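PDB 6XJ9: agarase from Pseudoalteromonas fuliginea, which probably hydrolyses agarose, the galactan of red algal cell walls, as a glycoside hydrolase of family GH50. Local coordinates for residues S313-Y319 and G392-Y398; T220-D224 and P721-R725. All blocks are in the same frame, centred on the assembly; numbering follows the deposited sequence.

How the contacts relate
Contact 1 and contact 2 have centres about 10 Å apart. Along the chain the order is 220-224, 313-319, 392-398, 721-725, so contact 1 falls wholly between the two halves of contact 2. Contact 1 pairs the two inner strands of a four-stranded antiparallel sheet. Contact 2 sets the loop after strand 199-210 against the loop after strand 709-714. It thus probably helps join the strand-rich N-terminal part, which holds the CBM-like region, to the rest of the enzyme. The two contacts meet at Thr315, whose OG1 probably hydrogen-bonds to Gly724 O and Thr723 OG1. Pro721 also packs on the backbone of Ser313 and Thr314. Arg360 serves both contacts, bonding Leu316 O and Thr723 O.

Contact 1 of 2, residues S313-Y319 and G392-Y398; sequences STTLTGY and GETYSFY
Thr315 and Tyr395 form an antiparallel hydrogen-bonded pair. Thr315 N reaches Tyr395 O at 2.9 Å, and Tyr395 N returns a bond to Thr315 O. Thr317 N gives a third bond to Glu393 O. Glu393 N closes the series on Tyr319 O at 3.1 Å.

Between side chains, Thr317 OG1 donates to Glu393 OE2 at 2.7 Å. The hydroxyl comes in on the anti side of the carboxylate, 29° out of its plane. Glu393 CG lies anti to the backbone N (chi1 174°), which carries the carboxylate alongside Tyr319. Glu393 OE2 sits 3.3 Å from Tyr319 CB. OE1 turns to Arg353 and Tyr370. Thr317 OG1 also accepts from Tyr319 N at 3.1 Å, an ST turn. Losing the hydroxyl of Thr317 to a valine here would probably leave Tyr319 N without its acceptor and Glu393 OE2 without this donor.

Apolar contact comes from Thr317 CG2, 3.7 Å from Tyr395 CB. Thr315 CG2 meets the edge of the Phe397 ring.

Waters bridge the backbones at both ends. One joins Ser313 O and Tyr395 O to Phe397 N, and another links Ser313 O to Tyr398 N. A third joins Gly318 N, Tyr319 O and Glu393 O. Ser396 is the N-cap of helix 397-406. These are the inner strands of a four-stranded antiparallel sheet, one of which passes through Ser396 into that helix.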
ATOM      1  N   SER A 313       1.500  26.907   3.001  1.00 23.06           N
ATOM      2  CA  SER A 313       0.950  26.059   4.051  1.00 25.10           C
ATOM      3  C   SER A 313       0.021  26.826   5.005  1.00 23.89           C
ATOM      4  O   SER A 313      -0.297  26.319   6.081  1.00 25.25           O
ATOM      5  CB  SER A 313       2.073  25.384   4.815  1.00 24.78           C
ATOM      6  OG  SER A 313       2.686  24.380   4.006  1.00 28.85           O
ATOM      7  N   THR A 314      -0.430  28.027   4.624  1.00 23.60           N
ATOM      8  CA  THR A 314      -1.222  28.866   5.523  1.00 24.34           C
ATOM      9  C   THR A 314      -2.701  28.846   5.137  1.00 24.34           C
ATOM     10  O   THR A 314      -3.045  28.715   3.967  1.00 25.61           O
ATOM     11  CB  THR A 314      -0.720  30.316   5.589  1.00 23.71           C
ATOM     12  OG1 THR A 314      -1.239  31.058   4.481  1.00 23.76           O
ATOM     13  CG2 THR A 314       0.786  30.438   5.658  1.00 23.02           C
ATOM     14  N   THR A 315      -3.573  29.002   6.136  1.00 23.33           N
ATOM     15  CA  THR A 315      -5.012  29.002   5.913  1.00 23.41           C
ATOM     16  C   THR A 315      -5.641  30.199   6.627  1.00 24.04           C
ATOM     17  O   THR A 315      -5.170  30.632   7.680  1.00 25.12           O
ATOM     18  CB  THR A 315      -5.622  27.647   6.304  1.00 22.79           C
ATOM     19  OG1 THR A 315      -6.944  27.555   5.763  1.00 22.82           O
ATOM     20  CG2 THR A 315      -5.635  27.399   7.800  1.00 22.27           C
ATOM     21  N   LEU A 316      -6.720  30.729   6.049  1.00 25.50           N
ATOM     22  CA  LEU A 316      -7.443  31.838   6.649  1.00 25.84           C
ATOM     23  C   LEU A 316      -8.185  31.365   7.904  1.00 24.91           C
ATOM     24  O   LEU A 316      -8.904  30.372   7.865  1.00 25.19           O
ATOM     25  CB  LEU A 316      -8.388  32.434   5.603  1.00 26.25           C
ATOM     26  CG  LEU A 316      -7.676  33.164   4.464  1.00 29.77           C
ATOM     27  CD1 LEU A 316      -8.592  33.325   3.258  1.00 29.07           C
ATOM     28  CD2 LEU A 316      -7.145  34.507   4.933  1.00 30.05           C
ATOM     29  N   THR A 317      -8.002  32.105   9.003  1.00 24.78           N
ATOM     30  CA  THR A 317      -8.514  31.756  10.321  1.00 25.26           C
ATOM     31  C   THR A 317      -9.899  32.356  10.529  1.00 24.87           C
ATOM     32  O   THR A 317     -10.628  31.926  11.421  1.00 24.66           O
ATOM     33  CB  THR A 317      -7.625  32.326  11.436  1.00 25.64           C
ATOM     34  OG1 THR A 317      -7.616  33.749  11.286  1.00 26.93           O
ATOM     35  CG2 THR A 317      -6.209  31.795  11.394  1.00 25.19           C
ATOM     36  N   GLY A 318     -10.238  33.373   9.729  1.00 24.45           N
ATOM     37  CA  GLY A 318     -11.506  34.074   9.890  1.00 24.51           C
ATOM     38  C   GLY A 318     -11.350  35.381  10.668  1.00 25.88           C
ATOM     39  O   GLY A 318     -12.302  36.146  10.814  1.00 24.69           O
ATOM     40  N   TYR A 319     -10.140  35.628  11.182  1.00 26.12           N
ATOM     41  CA  TYR A 319      -9.864  36.863  11.888  1.00 27.13           C
ATOM     42  C   TYR A 319      -9.332  37.895  10.899  1.00 27.49           C
ATOM     43  O   TYR A 319      -8.808  37.539   9.844  1.00 25.76           O
ATOM     44  CB  TYR A 319      -8.931  36.602  13.073  1.00 28.86           C
ATOM     45  CG  TYR A 319      -9.542  35.787  14.186  1.00 30.05           C
ATOM     46  CD1 TYR A 319      -9.586  34.405  14.125  1.00 31.77           C
ATOM     47  CD2 TYR A 319     -10.088  36.401  15.306  1.00 32.09           C
ATOM     48  CE1 TYR A 319     -10.150  33.651  15.144  1.00 31.49           C
ATOM     49  CE2 TYR A 319     -10.637  35.662  16.343  1.00 32.27           C
ATOM     50  CZ  TYR A 319     -10.672  34.282  16.260  1.00 32.10           C
ATOM     51  OH  TYR A 319     -11.228  33.547  17.267  1.00 34.54           O
ATOM     52  N   GLY A 392      -6.976  38.581   5.226  1.00 31.56           N
ATOM     53  CA  GLY A 392      -7.148  38.250   6.627  1.00 29.71           C
ATOM     54  C   GLY A 392      -5.965  37.484   7.200  1.00 28.81           C
ATOM     55  O   GLY A 392      -5.015  37.134   6.496  1.00 27.72           O
ATOM     56  N   GLU A 393      -6.074  37.247   8.504  1.00 26.74           N
ATOM     57  CA  GLU A 393      -5.137  36.474   9.292  1.00 25.30           C
ATOM     58  C   GLU A 393      -5.055  35.059   8.738  1.00 24.87           C
ATOM     59  O   GLU A 393      -6.055  34.492   8.293  1.00 23.95           O
ATOM     60  CB  GLU A 393      -5.650  36.465  10.731  1.00 26.33           C
ATOM     61  CG  GLU A 393      -4.859  35.576  11.660  1.00 27.50           C
ATOM     62  CD  GLU A 393      -5.430  35.621  13.061  1.00 28.10           C
ATOM     63  OE1 GLU A 393      -5.102  36.573  13.788  1.00 26.72           O
ATOM     64  OE2 GLU A 393      -6.229  34.719  13.399  1.00 30.29           O
ATOM     65  N   THR A 394      -3.841  34.497   8.771  1.00 23.47           N
ATOM     66  CA  THR A 394      -3.669  33.099   8.419  1.00 23.34           C
ATOM     67  C   THR A 394      -3.016  32.392   9.599  1.00 23.34           C
ATOM     68  O   THR A 394      -2.442  33.046  10.466  1.00 26.83           O
ATOM     69  CB  THR A 394      -2.860  32.961   7.121  1.00 23.65           C
ATOM     70  OG1 THR A 394      -1.533  33.367   7.445  1.00 21.66           O
ATOM     71  CG2 THR A 394      -3.393  33.822   5.990  1.00 24.43           C
ATOM     72  N   TYR A 395      -3.121  31.065   9.628  1.00 23.53           N
ATOM     73  CA  TYR A 395      -2.309  30.258  10.524  1.00 23.73           C
ATOM     74  C   TYR A 395      -1.684  29.123   9.721  1.00 23.02           C
ATOM     75  O   TYR A 395      -2.283  28.674   8.754  1.00 21.93           O
ATOM     76  CB  TYR A 395      -3.123  29.729  11.706  1.00 21.81           C
ATOM     77  CG  TYR A 395      -2.247  29.212  12.820  1.00 22.67           C
ATOM     78  CD1 TYR A 395      -1.406  30.060  13.533  1.00 24.05           C
ATOM     79  CD2 TYR A 395      -2.234  27.869  13.139  1.00 23.51           C
ATOM     80  CE1 TYR A 395      -0.576  29.582  14.536  1.00 23.99           C
ATOM     81  CE2 TYR A 395      -1.435  27.377  14.161  1.00 24.26           C
ATOM     82  CZ  TYR A 395      -0.602  28.235  14.856  1.00 24.10           C
ATOM     83  OH  TYR A 395       0.185  27.717  15.838  1.00 24.58           O
ATOM     84  N   SER A 396      -0.482  28.689  10.127  1.00 24.09           N
ATOM     85  CA  SER A 396       0.185  27.548   9.512  1.00 22.55           C
ATOM     86  C   SER A 396       0.318  26.384  10.499  1.00 23.90           C
ATOM     87  O   SER A 396       1.217  26.376  11.337  1.00 24.66           O
ATOM     88  CB  SER A 396       1.524  27.938   8.954  1.00 21.44           C
ATOM     89  OG  SER A 396       2.138  26.809   8.344  1.00 21.62           O
ATOM     90  N   PHE A 397      -0.559  25.379  10.372  1.00 23.27           N
ATOM     91  CA  PHE A 397      -0.485  24.227  11.259  1.00 22.98           C
ATOM     92  C   PHE A 397       0.762  23.398  10.951  1.00 25.35           C
ATOM     93  O   PHE A 397       1.333  22.779  11.856  1.00 23.83           O
ATOM     94  CB  PHE A 397      -1.782  23.411  11.236  1.00 22.39           C
ATOM     95  CG  PHE A 397      -2.983  24.094  11.848  1.00 22.69           C
ATOM     96  CD1 PHE A 397      -3.204  24.053  13.219  1.00 22.38           C
ATOM     97  CD2 PHE A 397      -3.896  24.767  11.051  1.00 22.00           C
ATOM     98  CE1 PHE A 397      -4.304  24.692  13.774  1.00 24.52           C
ATOM     99  CE2 PHE A 397      -5.002  25.401  11.603  1.00 23.20           C
ATOM    100  CZ  PHE A 397      -5.209  25.355  12.965  1.00 24.30           C
ATOM    101  N   TYR A 398       1.195  23.394   9.682  1.00 23.41           N
ATOM    102  CA  TYR A 398       2.403  22.658   9.346  1.00 23.09           C
ATOM    103  C   TYR A 398       3.609  23.273  10.058  1.00 23.02           C
ATOM    104  O   TYR A 398       4.386  22.546  10.666  1.00 23.25           O
ATOM    105  CB  TYR A 398       2.627  22.515   7.839  1.00 23.17           C
ATOM    106  CG  TYR A 398       3.897  21.764   7.518  1.00 24.52           C
ATOM    107  CD1 TYR A 398       3.979  20.389   7.694  1.00 24.20           C
ATOM    108  CD2 TYR A 398       5.043  22.433   7.113  1.00 23.58           C
ATOM    109  CE1 TYR A 398       5.152  19.698   7.434  1.00 23.81           C
ATOM    110  CE2 TYR A 398       6.226  21.761   6.852  1.00 23.20           C
ATOM    111  CZ  TYR A 398       6.280  20.387   7.013  1.00 24.36           C
ATOM    112  OH  TYR A 398       7.432  19.705   6.745  1.00 22.89           O
TER
HETATM  113  O   HOH W   1      -0.423  23.755   7.238  1.00 19.88           O
HETATM  114  O   HOH W   2      -2.464  25.830   7.938  1.00 24.52           O
HETATM  115  O   HOH W   3      -8.771  35.150   8.231  1.00 25.07           O

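Contact 2 of 2, residues T220-D224 and P721-R725; sequences TKIVD and PITGR
Val223 CG1 stands anti to the backbone N (chi1 -169°), which leaves CG2 beside that N and turned to the turn at 721-724. Ile722 has CG1 anti to its own N (chi1 -175°), and its CG2 methyl faces Val223. The two methyls, Val223 CG2 and Ile722 CG2, meet at 3.8 Å. Val223 CG1 touches the same methyl, Ile722 CG2, at 4.1 Å. The two side chains lie alongside each other, pointing opposite ways. One methyl of Ile722 is thus met by both branches of the valine.

Ile222 CD1 approaches Thr723 CG2 at 4.3 Å. Ile222 also packs on Leu363.

Ile722 and Thr723 are the two central residues of a type I beta turn, closed by Gly724 N to Pro721 O at 3.1 Å. The CB of each points toward 220-224. The segment 220-224 lies in the loop that leads from strand 199-210 to helix 242-252.

No hydrogen bond crosses between the segments, and the contact is made by apolar groups. The hydroxyl of Thr723 is turned to Thr315 instead. Separately, the backbone O of Thr723 accepts from Arg360. Val223 has backbone hydrogen bonds with Leu363 and Glu365.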
ATOM      1  N   THR A 220     -18.154  22.622  11.337  1.00 28.33           N
ATOM      2  CA  THR A 220     -17.868  22.962  12.725  1.00 27.78           C
ATOM      3  C   THR A 220     -16.795  22.020  13.250  1.00 27.72           C
ATOM      4  O   THR A 220     -16.977  20.799  13.240  1.00 27.73           O
ATOM      5  CB  THR A 220     -19.138  22.906  13.588  1.00 28.27           C
ATOM      6  OG1 THR A 220     -20.021  23.884  13.046  1.00 26.83           O
ATOM      7  CG2 THR A 220     -18.882  23.208  15.048  1.00 30.63           C
ATOM      8  N   LYS A 221     -15.670  22.621  13.656  1.00 28.59           N
ATOM      9  CA  LYS A 221     -14.580  21.949  14.345  1.00 27.79           C
ATOM     10  C   LYS A 221     -14.104  20.737  13.546  1.00 26.90           C
ATOM     11  O   LYS A 221     -13.987  19.630  14.081  1.00 23.39           O
ATOM     12  CB  LYS A 221     -14.984  21.658  15.794  1.00 30.46           C
ATOM     13  CG  LYS A 221     -15.290  22.908  16.610  1.00 31.02           C
ATOM     14  CD  LYS A 221     -15.051  22.747  18.095  1.00 34.79           C
ATOM     15  CE  LYS A 221     -16.208  22.098  18.816  1.00 38.39           C
ATOM     16  NZ  LYS A 221     -15.852  21.789  20.224  1.00 43.00           N
ATOM     17  N   ILE A 222     -13.799  20.984  12.262  1.00 24.34           N
ATOM     18  CA  ILE A 222     -13.348  19.945  11.348  1.00 23.64           C
ATOM     19  C   ILE A 222     -11.824  19.812  11.392  1.00 21.76           C
ATOM     20  O   ILE A 222     -11.278  18.843  10.872  1.00 23.02           O
ATOM     21  CB  ILE A 222     -13.890  20.197   9.921  1.00 22.42           C
ATOM     22  CG1 ILE A 222     -13.487  21.570   9.377  1.00 21.53           C
ATOM     23  CG2 ILE A 222     -15.401  20.005   9.907  1.00 23.01           C
ATOM     24  CD1 ILE A 222     -13.797  21.776   7.892  1.00 20.40           C
ATOM     25  N   VAL A 223     -11.151  20.778  12.026  1.00 23.62           N
ATOM     26  CA  VAL A 223      -9.696  20.791  12.155  1.00 23.53           C
ATOM     27  C   VAL A 223      -9.308  20.606  13.626  1.00 24.10           C
ATOM     28  O   VAL A 223      -9.901  21.242  14.498  1.00 25.67           O
ATOM     29  CB  VAL A 223      -9.116  22.104  11.592  1.00 23.13           C
ATOM     30  CG1 VAL A 223      -7.606  22.045  11.451  1.00 23.40           C
ATOM     31  CG2 VAL A 223      -9.745  22.471  10.256  1.00 22.87           C
ATOM     32  N   ASP A 224      -8.325  19.732  13.901  1.00 23.99           N
ATOM     33  CA  ASP A 224      -7.798  19.562  15.255  1.00 24.21           C
ATOM     34  C   ASP A 224      -6.592  20.478  15.456  1.00 25.24           C
ATOM     35  O   ASP A 224      -6.301  21.315  14.603  1.00 25.15           O
ATOM     36  CB  ASP A 224      -7.519  18.099  15.615  1.00 24.72           C
ATOM     37  CG  ASP A 224      -6.300  17.501  14.922  1.00 24.18           C
ATOM     38  OD1 ASP A 224      -5.475  18.270  14.401  1.00 26.16           O
ATOM     39  OD2 ASP A 224      -6.189  16.271  14.897  1.00 25.39           O
ATOM     40  N   PRO A 721      -3.427  22.894   3.281  1.00 19.37           N
ATOM     41  CA  PRO A 721      -4.273  22.927   4.474  1.00 20.53           C
ATOM     42  C   PRO A 721      -5.626  22.292   4.182  1.00 22.48           C
ATOM     43  O   PRO A 721      -6.161  22.427   3.079  1.00 23.29           O
ATOM     44  CB  PRO A 721      -4.421  24.419   4.776  1.00 19.80           C
ATOM     45  CG  PRO A 721      -3.121  25.004   4.240  1.00 20.83           C
ATOM     46  CD  PRO A 721      -2.822  24.202   2.986  1.00 18.90           C
ATOM     47  N   ILE A 722      -6.165  21.595   5.182  1.00 22.05           N
ATOM     48  CA  ILE A 722      -7.444  20.924   5.019  1.00 23.31           C
ATOM     49  C   ILE A 722      -8.547  21.954   4.779  1.00 22.77           C
ATOM     50  O   ILE A 722      -9.542  21.637   4.134  1.00 23.22           O
ATOM     51  CB  ILE A 722      -7.733  19.982   6.210  1.00 24.13           C
ATOM     52  CG1 ILE A 722      -9.017  19.172   6.020  1.00 25.28           C
ATOM     53  CG2 ILE A 722      -7.728  20.740   7.523  1.00 22.88           C
ATOM     54  CD1 ILE A 722      -9.243  18.105   7.079  1.00 26.10           C
ATOM     55  N   THR A 723      -8.348  23.187   5.272  1.00 21.34           N
ATOM     56  CA  THR A 723      -9.338  24.247   5.157  1.00 21.39           C
ATOM     57  C   THR A 723      -8.976  25.243   4.054  1.00 21.60           C
ATOM     58  O   THR A 723      -9.503  26.357   4.003  1.00 21.19           O
ATOM     59  CB  THR A 723      -9.511  24.952   6.503  1.00 21.92           C
ATOM     60  OG1 THR A 723      -8.174  25.247   6.902  1.00 22.26           O
ATOM     61  CG2 THR A 723     -10.189  24.069   7.530  1.00 20.44           C
ATOM     62  N   GLY A 724      -8.073  24.827   3.165  1.00 21.85           N
ATOM     63  CA  GLY A 724      -7.748  25.623   1.995  1.00 22.95           C
ATOM     64  C   GLY A 724      -6.479  26.438   2.205  1.00 24.15           C
ATOM     65  O   GLY A 724      -6.300  27.058   3.248  1.00 23.54           O
ATOM     66  N   ARG A 725      -5.582  26.406   1.216  1.00 23.82           N
ATOM     67  CA  ARG A 725      -4.515  27.391   1.192  1.00 24.30           C
ATOM     68  C   ARG A 725      -5.150  28.782   1.095  1.00 24.25           C
ATOM     69  O   ARG A 725      -6.168  28.941   0.428  1.00 25.94           O
ATOM     70  CB  ARG A 725      -3.502  27.081   0.088  1.00 23.86           C
ATOM     71  CG  ARG A 725      -3.983  27.425  -1.310  1.00 25.66           C
ATOM     72  CD  ARG A 725      -2.935  27.088  -2.340  1.00 27.52           C
ATOM     73  NE  ARG A 725      -3.314  27.566  -3.662  1.00 30.98           N
ATOM     74  CZ  ARG A 725      -2.604  27.327  -4.756  1.00 33.30           C
ATOM     75  NH1 ARG A 725      -1.490  26.617  -4.681  1.00 34.77           N
ATOM     76  NH2 ARG A 725      -3.008  27.793  -5.920  1.00 34.82           N
TER